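Local structure of FAD:protein FMN transferase (Pseudomonas stutzeri ATCC 14405 = CCUG 16156, 5MGY) at residues N156-Y162 / T267-G272; L257-I263 / I294-V300. The protein probably transfers FMN from FAD onto threonine residues of target proteins in a magnesium-dependent reaction that releases AMP. All coordinates share one frame; numbering follows the deposited sequence.

Contact 1 (N156-Y162 / T267-G272); sequences NSIAAGY and TLRADG. With MG (magnesium ion), chain I.
D271 and S157 meet at a magnesium ion. D271 OD2 and the backbone O of S157 each bind the metal at 2.4 Å, and T275 from the next turn of the same helix completes the protein ligands. The site draws on both segments, and one ligand is a main-chain carbonyl. The cation probably offsets the repulsion between these close acceptor oxygens.

The other oxygen of D271 serves the protein. G161 N donates to D271 OD1 at 3.0 Å, from above the carboxylate plane (36° out of it). With CG anti to the backbone N (chi1 -162°), the carboxylate lies between the metal and G161 N. Metal and amide together fix its rotation.

Apolar packing is carried by L268. Its two methyls split between partners: CD2 meets I158 CG2 at 3.9 Å, while CD1 lies 3.7 Å from Y162 CD1, alongside the tyrosine. Replacing L268 with alanine would probably open a gap between I158 and Y162 and leave the tyrosine ring less firmly held. Without a side chain at G161 the two helices can come close, with G161 CA 4.2 Å from L268 CA.

The contact joins the start of helix 159-173, with S157 and I158 just ahead of it in sequence, to the start of helix 267-292. Helix 78-93 packs against I158 and Y162, and its E82 bonds Y162 OH. Strand 222-227 touches D271 through S225.

Contact 2 (L257-I263 / I294-V300); sequences LAAVTVI and IAAFFVV
V260 and F298 form the apolar centre. V260 CG2 sits over the middle of one face of the F298 ring, 4.0 Å from its centroid, in a CH-pi contact. V260 CG1 takes the place between N and the carbonyl carbon (chi1 53°), which leaves CG2 anti to N and over the ring. L257 CD1 comes to the ring edge, 3.7 Å from F298 CD1. Further along the sheet face that carries V260 and F298, V262 CG1 touches I294 CG2 at 3.7 Å, and V262 CG2 packs on A296 CB. L277 of helix 267-292 covers V260 and V262.

On the sheet face of A259 and T261, A259 packs against V299, and T261 pairs with F297. The hydroxyl of T261 bonds T226 OG1 of the adjoining strand.

Backbone bonds tie the strands. F297 N donates to T261 O at 3.0 Å, and I263 N donates to A295 O. At the far end A258 N reaches V299 O at 2.7 Å, and A259 N adds a weak bond to the same oxygen. V299 N returns a bond to A259 O.

A258 and A259 opposite V299 make a classic beta bulge. It shifts the register by one residue near the start of strand 257-264, within the antiparallel sheet of this ApbE-family protein.

How the contacts relate
From the N terminus, the chain first supplies 156-162, at the start of helix 159-173. It then runs through several strands to 257-263. Helix 267-292 follows directly, and its start, 267-272, closes the long loop of contact 1. The helix leads on to 294-300, which closes the shorter loop of contact 2. The segments alternate along the chain, so the two loops cross. Helix 267-292 is the connection between the two neighbouring antiparallel strands of contact 2. The contacts touch where A270 CB packs on V262 O at 3.7 Å. Together they tie the magnesium site and helix 159-173 to the sheet.

Contact 1 (N156-Y162 / T267-G272)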
ATOM      1  N   ASN A 156       4.563   1.701  -5.871  1.00 33.79           N
ATOM      2  CA  ASN A 156       4.818   1.672  -4.418  1.00 32.22           C
ATOM      3  C   ASN A 156       3.545   1.809  -3.629  1.00 31.93           C
ATOM      4  O   ASN A 156       3.446   1.263  -2.577  1.00 34.11           O
ATOM      5  CB  ASN A 156       5.840   2.731  -3.950  1.00 31.80           C
ATOM      6  CG  ASN A 156       7.250   2.177  -3.697  1.00 31.53           C
ATOM      7  OD1 ASN A 156       7.450   1.039  -3.301  1.00 32.56           O
ATOM      8  ND2 ASN A 156       8.217   3.027  -3.855  1.00 31.74           N
ATOM      9  N   SER A 157       2.537   2.463  -4.159  1.00 34.81           N
ATOM     10  CA  SER A 157       1.309   2.688  -3.410  1.00 35.44           C
ATOM     11  C   SER A 157       0.528   1.388  -3.174  1.00 33.77           C
ATOM     12  O   SER A 157      -0.217   1.302  -2.158  1.00 34.81           O
ATOM     13  CB  SER A 157       0.447   3.755  -4.100  1.00 36.07           C
ATOM     14  OG  SER A 157       0.064   3.311  -5.365  1.00 39.33           O
ATOM     15  N   ILE A 158       0.723   0.409  -4.076  1.00 31.13           N
ATOM     16  CA  ILE A 158       0.208  -0.997  -3.938  1.00 31.77           C
ATOM     17  C   ILE A 158       1.141  -2.239  -3.778  1.00 31.38           C
ATOM     18  O   ILE A 158       0.642  -3.347  -3.472  1.00 29.65           O
ATOM     19  CB  ILE A 158      -0.818  -1.368  -5.023  1.00 30.17           C
ATOM     20  CG1 ILE A 158      -0.322  -1.098  -6.417  1.00 32.93           C
ATOM     21  CG2 ILE A 158      -2.030  -0.551  -4.823  1.00 31.11           C
ATOM     22  CD1 ILE A 158      -1.270  -1.592  -7.538  1.00 31.62           C
ATOM     23  N   ALA A 159       2.451  -2.090  -3.964  1.00 30.83           N
ATOM     24  CA  ALA A 159       3.366  -3.299  -3.977  1.00 30.16           C
ATOM     25  C   ALA A 159       3.334  -4.120  -2.673  1.00 29.19           C
ATOM     26  O   ALA A 159       3.117  -5.314  -2.709  1.00 29.46           O
ATOM     27  CB  ALA A 159       4.785  -2.918  -4.307  1.00 28.48           C
ATOM     28  N   ALA A 160       3.515  -3.467  -1.526  1.00 28.69           N
ATOM     29  CA  ALA A 160       3.548  -4.167  -0.236  1.00 27.51           C
ATOM     30  C   ALA A 160       2.268  -4.952   0.008  1.00 25.80           C
ATOM     31  O   ALA A 160       2.288  -6.096   0.432  1.00 25.63           O
ATOM     32  CB  ALA A 160       3.799  -3.187   0.899  1.00 27.63           C
ATOM     33  N   GLY A 161       1.152  -4.359  -0.321  1.00 24.44           N
ATOM     34  CA  GLY A 161      -0.068  -5.087  -0.179  1.00 26.46           C
ATOM     35  C   GLY A 161      -0.292  -6.292  -1.052  1.00 26.86           C
ATOM     36  O   GLY A 161      -0.941  -7.245  -0.609  1.00 27.76           O
ATOM     37  N   TYR A 162       0.113  -6.153  -2.320  1.00 27.49           N
ATOM     38  CA  TYR A 162       0.146  -7.221  -3.296  1.00 28.54           C
ATOM     39  C   TYR A 162       1.051  -8.355  -2.784  1.00 27.57           C
ATOM     40  O   TYR A 162       0.647  -9.511  -2.794  1.00 29.26           O
ATOM     41  CB  TYR A 162       0.670  -6.664  -4.597  1.00 30.16           C
ATOM     42  CG  TYR A 162       0.745  -7.651  -5.712  1.00 33.21           C
ATOM     43  CD1 TYR A 162      -0.378  -8.365  -6.104  1.00 33.85           C
ATOM     44  CD2 TYR A 162       1.971  -7.864  -6.416  1.00 36.08           C
ATOM     45  CE1 TYR A 162      -0.306  -9.252  -7.166  1.00 35.85           C
ATOM     46  CE2 TYR A 162       2.055  -8.745  -7.483  1.00 35.40           C
ATOM     47  CZ  TYR A 162       0.917  -9.438  -7.846  1.00 36.38           C
ATOM     48  OH  TYR A 162       0.978 -10.313  -8.886  1.00 38.53           O
ATOM     49  N   THR A 267      -5.595  -7.146   0.705  1.00 33.16           N
ATOM     50  CA  THR A 267      -4.560  -6.244   1.218  1.00 29.94           C
ATOM     51  C   THR A 267      -4.022  -5.308   0.116  1.00 32.22           C
ATOM     52  O   THR A 267      -3.499  -4.254   0.403  1.00 30.35           O
ATOM     53  CB  THR A 267      -3.409  -7.100   1.717  1.00 28.21           C
ATOM     54  OG1 THR A 267      -3.941  -8.186   2.455  1.00 25.70           O
ATOM     55  CG2 THR A 267      -2.482  -6.337   2.573  1.00 29.18           C
ATOM     56  N   LEU A 268      -4.103  -5.734  -1.150  1.00 35.02           N
ATOM     57  CA  LEU A 268      -3.702  -4.892  -2.273  1.00 35.45           C
ATOM     58  C   LEU A 268      -4.602  -3.632  -2.267  1.00 36.19           C
ATOM     59  O   LEU A 268      -4.113  -2.476  -2.211  1.00 36.15           O
ATOM     60  CB  LEU A 268      -3.825  -5.692  -3.593  1.00 35.21           C
ATOM     61  CG  LEU A 268      -3.272  -5.037  -4.864  1.00 34.90           C
ATOM     62  CD1 LEU A 268      -3.158  -5.995  -6.030  1.00 33.14           C
ATOM     63  CD2 LEU A 268      -4.069  -3.803  -5.271  1.00 36.13           C
ATOM     64  N   ARG A 269      -5.909  -3.874  -2.324  1.00 37.89           N
ATOM     65  CA  ARG A 269      -6.961  -2.821  -2.183  1.00 39.44           C
ATOM     66  C   ARG A 269      -6.808  -1.910  -0.962  1.00 35.60           C
ATOM     67  O   ARG A 269      -6.871  -0.683  -1.104  1.00 33.80           O
ATOM     68  CB  ARG A 269      -8.388  -3.437  -2.282  1.00 40.10           C
ATOM     69  CG  ARG A 269      -8.612  -3.852  -3.738  1.00 43.17           C
ATOM     70  CD  ARG A 269     -10.013  -3.911  -4.281  1.00 44.85           C
ATOM     71  NE  ARG A 269     -10.802  -2.658  -4.215  1.00 46.69           N
ATOM     72  CZ  ARG A 269     -10.857  -1.705  -5.136  1.00 44.86           C
ATOM     73  NH1 ARG A 269     -11.667  -0.682  -4.959  1.00 44.83           N
ATOM     74  NH2 ARG A 269     -10.095  -1.730  -6.210  1.00 49.79           N
ATOM     75  N   ALA A 270      -6.499  -2.482   0.192  1.00 31.83           N
ATOM     76  CA  ALA A 270      -6.257  -1.646   1.355  1.00 33.35           C
ATOM     77  C   ALA A 270      -5.069  -0.703   1.155  1.00 32.59           C
ATOM     78  O   ALA A 270      -5.107   0.410   1.586  1.00 32.49           O
ATOM     79  CB  ALA A 270      -6.057  -2.491   2.623  1.00 34.55           C
ATOM     80  N   ASP A 271      -4.014  -1.159   0.494  1.00 32.00           N
ATOM     81  CA  ASP A 271      -2.776  -0.383   0.330  1.00 30.38           C
ATOM     82  C   ASP A 271      -3.075   0.772  -0.627  1.00 29.65           C
ATOM     83  O   ASP A 271      -2.517   1.892  -0.490  1.00 26.13           O
ATOM     84  CB  ASP A 271      -1.620  -1.338  -0.148  1.00 30.34           C
ATOM     85  CG  ASP A 271      -0.188  -0.768   0.051  1.00 30.04           C
ATOM     86  OD1 ASP A 271       0.782  -1.389  -0.485  1.00 31.83           O
ATOM     87  OD2 ASP A 271      -0.004   0.302   0.690  1.00 29.86           O
ATOM     88  N   GLY A 272      -3.958   0.458  -1.588  1.00 28.40           N
ATOM     89  CA  GLY A 272      -4.309   1.355  -2.637  1.00 29.63           C
ATOM     90  C   GLY A 272      -5.234   2.436  -2.122  1.00 31.20           C
ATOM     91  O   GLY A 272      -4.936   3.638  -2.251  1.00 29.27           O
TER
HETATM   92 MG    MG I 401       0.278   2.492  -0.192  1.00 51.00          MG

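Contact 2 (L257-I263 / I294-V300)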
ATOM      1  N   LEU A 257      -4.907  15.522   7.208  1.00 53.76           N
ATOM      2  CA  LEU A 257      -4.905  14.063   7.473  1.00 47.61           C
ATOM      3  C   LEU A 257      -3.514  13.492   7.722  1.00 45.29           C
ATOM      4  O   LEU A 257      -2.671  13.541   6.845  1.00 40.16           O
ATOM      5  CB  LEU A 257      -5.529  13.314   6.306  1.00 47.32           C
ATOM      6  CG  LEU A 257      -5.782  11.820   6.467  1.00 46.79           C
ATOM      7  CD1 LEU A 257      -6.590  11.568   7.729  1.00 49.33           C
ATOM      8  CD2 LEU A 257      -6.554  11.320   5.251  1.00 45.77           C
ATOM      9  N   ALA A 258      -3.280  12.958   8.924  1.00 44.14           N
ATOM     10  CA  ALA A 258      -1.948  12.509   9.342  1.00 43.94           C
ATOM     11  C   ALA A 258      -1.715  10.997   9.149  1.00 45.55           C
ATOM     12  O   ALA A 258      -0.593  10.538   8.941  1.00 45.65           O
ATOM     13  CB  ALA A 258      -1.706  12.872  10.795  1.00 45.38           C
ATOM     14  N   ALA A 259      -2.783  10.229   9.241  1.00 45.78           N
ATOM     15  CA  ALA A 259      -2.753   8.822   8.952  1.00 43.81           C
ATOM     16  C   ALA A 259      -4.169   8.370   8.629  1.00 43.09           C
ATOM     17  O   ALA A 259      -5.163   8.955   9.100  1.00 47.60           O
ATOM     18  CB  ALA A 259      -2.234   8.055  10.161  1.00 44.64           C
ATOM     19  N   VAL A 260      -4.264   7.314   7.834  1.00 39.83           N
ATOM     20  CA  VAL A 260      -5.534   6.684   7.534  1.00 35.34           C
ATOM     21  C   VAL A 260      -5.234   5.192   7.405  1.00 35.78           C
ATOM     22  O   VAL A 260      -4.155   4.752   6.993  1.00 35.10           O
ATOM     23  CB  VAL A 260      -6.232   7.339   6.338  1.00 32.89           C
ATOM     24  CG1 VAL A 260      -5.292   7.381   5.158  1.00 34.18           C
ATOM     25  CG2 VAL A 260      -7.517   6.634   5.973  1.00 31.78           C
ATOM     26  N   THR A 261      -6.182   4.401   7.849  1.00 35.74           N
ATOM     27  CA  THR A 261      -5.974   3.002   7.958  1.00 35.41           C
ATOM     28  C   THR A 261      -7.134   2.444   7.215  1.00 36.70           C
ATOM     29  O   THR A 261      -8.220   2.859   7.484  1.00 38.52           O
ATOM     30  CB  THR A 261      -6.035   2.549   9.429  1.00 34.36           C
ATOM     31  OG1 THR A 261      -4.875   2.996  10.135  1.00 32.34           O
ATOM     32  CG2 THR A 261      -6.067   1.084   9.491  1.00 34.98           C
ATOM     33  N   VAL A 262      -6.919   1.498   6.300  1.00 37.58           N
ATOM     34  CA  VAL A 262      -8.027   0.839   5.625  1.00 39.68           C
ATOM     35  C   VAL A 262      -8.024  -0.671   5.872  1.00 39.04           C
ATOM     36  O   VAL A 262      -6.980  -1.273   6.040  1.00 43.93           O
ATOM     37  CB  VAL A 262      -7.972   1.143   4.135  1.00 43.29           C
ATOM     38  CG1 VAL A 262      -9.004   0.342   3.320  1.00 46.10           C
ATOM     39  CG2 VAL A 262      -8.215   2.622   3.922  1.00 44.66           C
ATOM     40  N   ILE A 263      -9.203  -1.262   5.871  1.00 35.81           N
ATOM     41  CA  ILE A 263      -9.385  -2.658   6.133  1.00 35.93           C
ATOM     42  C   ILE A 263     -10.251  -3.173   5.019  1.00 33.84           C
ATOM     43  O   ILE A 263     -11.335  -2.622   4.753  1.00 35.30           O
ATOM     44  CB  ILE A 263      -9.998  -2.884   7.559  1.00 38.60           C
ATOM     45  CG1 ILE A 263      -9.067  -2.160   8.575  1.00 39.71           C
ATOM     46  CG2 ILE A 263     -10.189  -4.379   7.864  1.00 39.26           C
ATOM     47  CD1 ILE A 263      -9.066  -2.665   9.983  1.00 40.34           C
ATOM     48  N   ILE A 294     -16.086   1.859   2.453  1.00 45.27           N
ATOM     49  CA  ILE A 294     -14.778   1.422   2.843  1.00 45.25           C
ATOM     50  C   ILE A 294     -14.719   1.439   4.364  1.00 46.08           C
ATOM     51  O   ILE A 294     -15.215   2.373   4.994  1.00 44.72           O
ATOM     52  CB  ILE A 294     -13.707   2.345   2.268  1.00 44.57           C
ATOM     53  CG1 ILE A 294     -13.762   2.274   0.742  1.00 46.45           C
ATOM     54  CG2 ILE A 294     -12.333   1.963   2.796  1.00 45.19           C
ATOM     55  CD1 ILE A 294     -12.935   3.349   0.044  1.00 47.16           C
ATOM     56  N   ALA A 295     -14.107   0.402   4.937  1.00 43.20           N
ATOM     57  CA  ALA A 295     -13.819   0.421   6.327  1.00 43.81           C
ATOM     58  C   ALA A 295     -12.501   1.197   6.516  1.00 43.95           C
ATOM     59  O   ALA A 295     -11.434   0.763   6.055  1.00 45.81           O
ATOM     60  CB  ALA A 295     -13.723  -0.988   6.866  1.00 43.25           C
ATOM     61  N   ALA A 296     -12.583   2.353   7.159  1.00 41.12           N
ATOM     62  CA  ALA A 296     -11.410   3.201   7.337  1.00 40.49           C
ATOM     63  C   ALA A 296     -11.441   3.972   8.664  1.00 41.47           C
ATOM     64  O   ALA A 296     -12.524   4.270   9.178  1.00 44.10           O
ATOM     65  CB  ALA A 296     -11.327   4.186   6.180  1.00 38.62           C
ATOM     66  N   PHE A 297     -10.259   4.326   9.165  1.00 39.45           N
ATOM     67  CA  PHE A 297     -10.066   5.006  10.444  1.00 41.66           C
ATOM     68  C   PHE A 297      -9.054   6.128  10.212  1.00 40.95           C
ATOM     69  O   PHE A 297      -7.867   5.864   9.995  1.00 40.54           O
ATOM     70  CB  PHE A 297      -9.520   3.998  11.454  1.00 45.28           C
ATOM     71  CG  PHE A 297      -9.276   4.544  12.830  1.00 49.13           C
ATOM     72  CD1 PHE A 297     -10.279   4.382  13.814  1.00 53.59           C
ATOM     73  CD2 PHE A 297      -8.070   5.166  13.179  1.00 47.52           C
ATOM     74  CE1 PHE A 297     -10.087   4.841  15.115  1.00 53.46           C
ATOM     75  CE2 PHE A 297      -7.880   5.632  14.478  1.00 51.27           C
ATOM     76  CZ  PHE A 297      -8.896   5.490  15.442  1.00 53.27           C
ATOM     77  N   PHE A 298      -9.520   7.367  10.253  1.00 41.29           N
ATOM     78  CA  PHE A 298      -8.713   8.545   9.975  1.00 39.94           C
ATOM     79  C   PHE A 298      -8.059   9.199  11.202  1.00 40.99           C
ATOM     80  O   PHE A 298      -8.617   9.170  12.256  1.00 41.77           O
ATOM     81  CB  PHE A 298      -9.617   9.586   9.362  1.00 38.25           C
ATOM     82  CG  PHE A 298     -10.164   9.220   8.058  1.00 38.09           C
ATOM     83  CD1 PHE A 298      -9.755   9.889   6.907  1.00 37.42           C
ATOM     84  CD2 PHE A 298     -11.086   8.214   7.942  1.00 38.19           C
ATOM     85  CE1 PHE A 298     -10.261   9.546   5.672  1.00 37.69           C
ATOM     86  CE2 PHE A 298     -11.592   7.875   6.700  1.00 39.89           C
ATOM     87  CZ  PHE A 298     -11.182   8.535   5.563  1.00 37.70           C
ATOM     88  N   VAL A 299      -6.863   9.773  11.061  1.00 40.45           N
ATOM     89  CA  VAL A 299      -6.241  10.539  12.132  1.00 42.84           C
ATOM     90  C   VAL A 299      -5.946  11.943  11.633  1.00 44.60           C
ATOM     91  O   VAL A 299      -4.982  12.188  10.905  1.00 42.16           O
ATOM     92  CB  VAL A 299      -4.977   9.887  12.699  1.00 47.01           C
ATOM     93  CG1 VAL A 299      -4.472  10.665  13.893  1.00 47.50           C
ATOM     94  CG2 VAL A 299      -5.318   8.499  13.193  1.00 50.60           C
ATOM     95  N   VAL A 300      -6.791  12.865  12.082  1.00 49.34           N
ATOM     96  CA  VAL A 300      -6.758  14.256  11.690  1.00 52.29           C
ATOM     97  C   VAL A 300      -6.208  15.068  12.833  1.00 58.13           C
ATOM     98  O   VAL A 300      -6.622  14.931  14.040  1.00 67.16           O
ATOM     99  CB  VAL A 300      -8.152  14.787  11.351  1.00 51.22           C
ATOM    100  CG1 VAL A 300      -8.013  16.158  10.728  1.00 50.66           C
ATOM    101  CG2 VAL A 300      -8.896  13.818  10.453  1.00 48.87           C
TER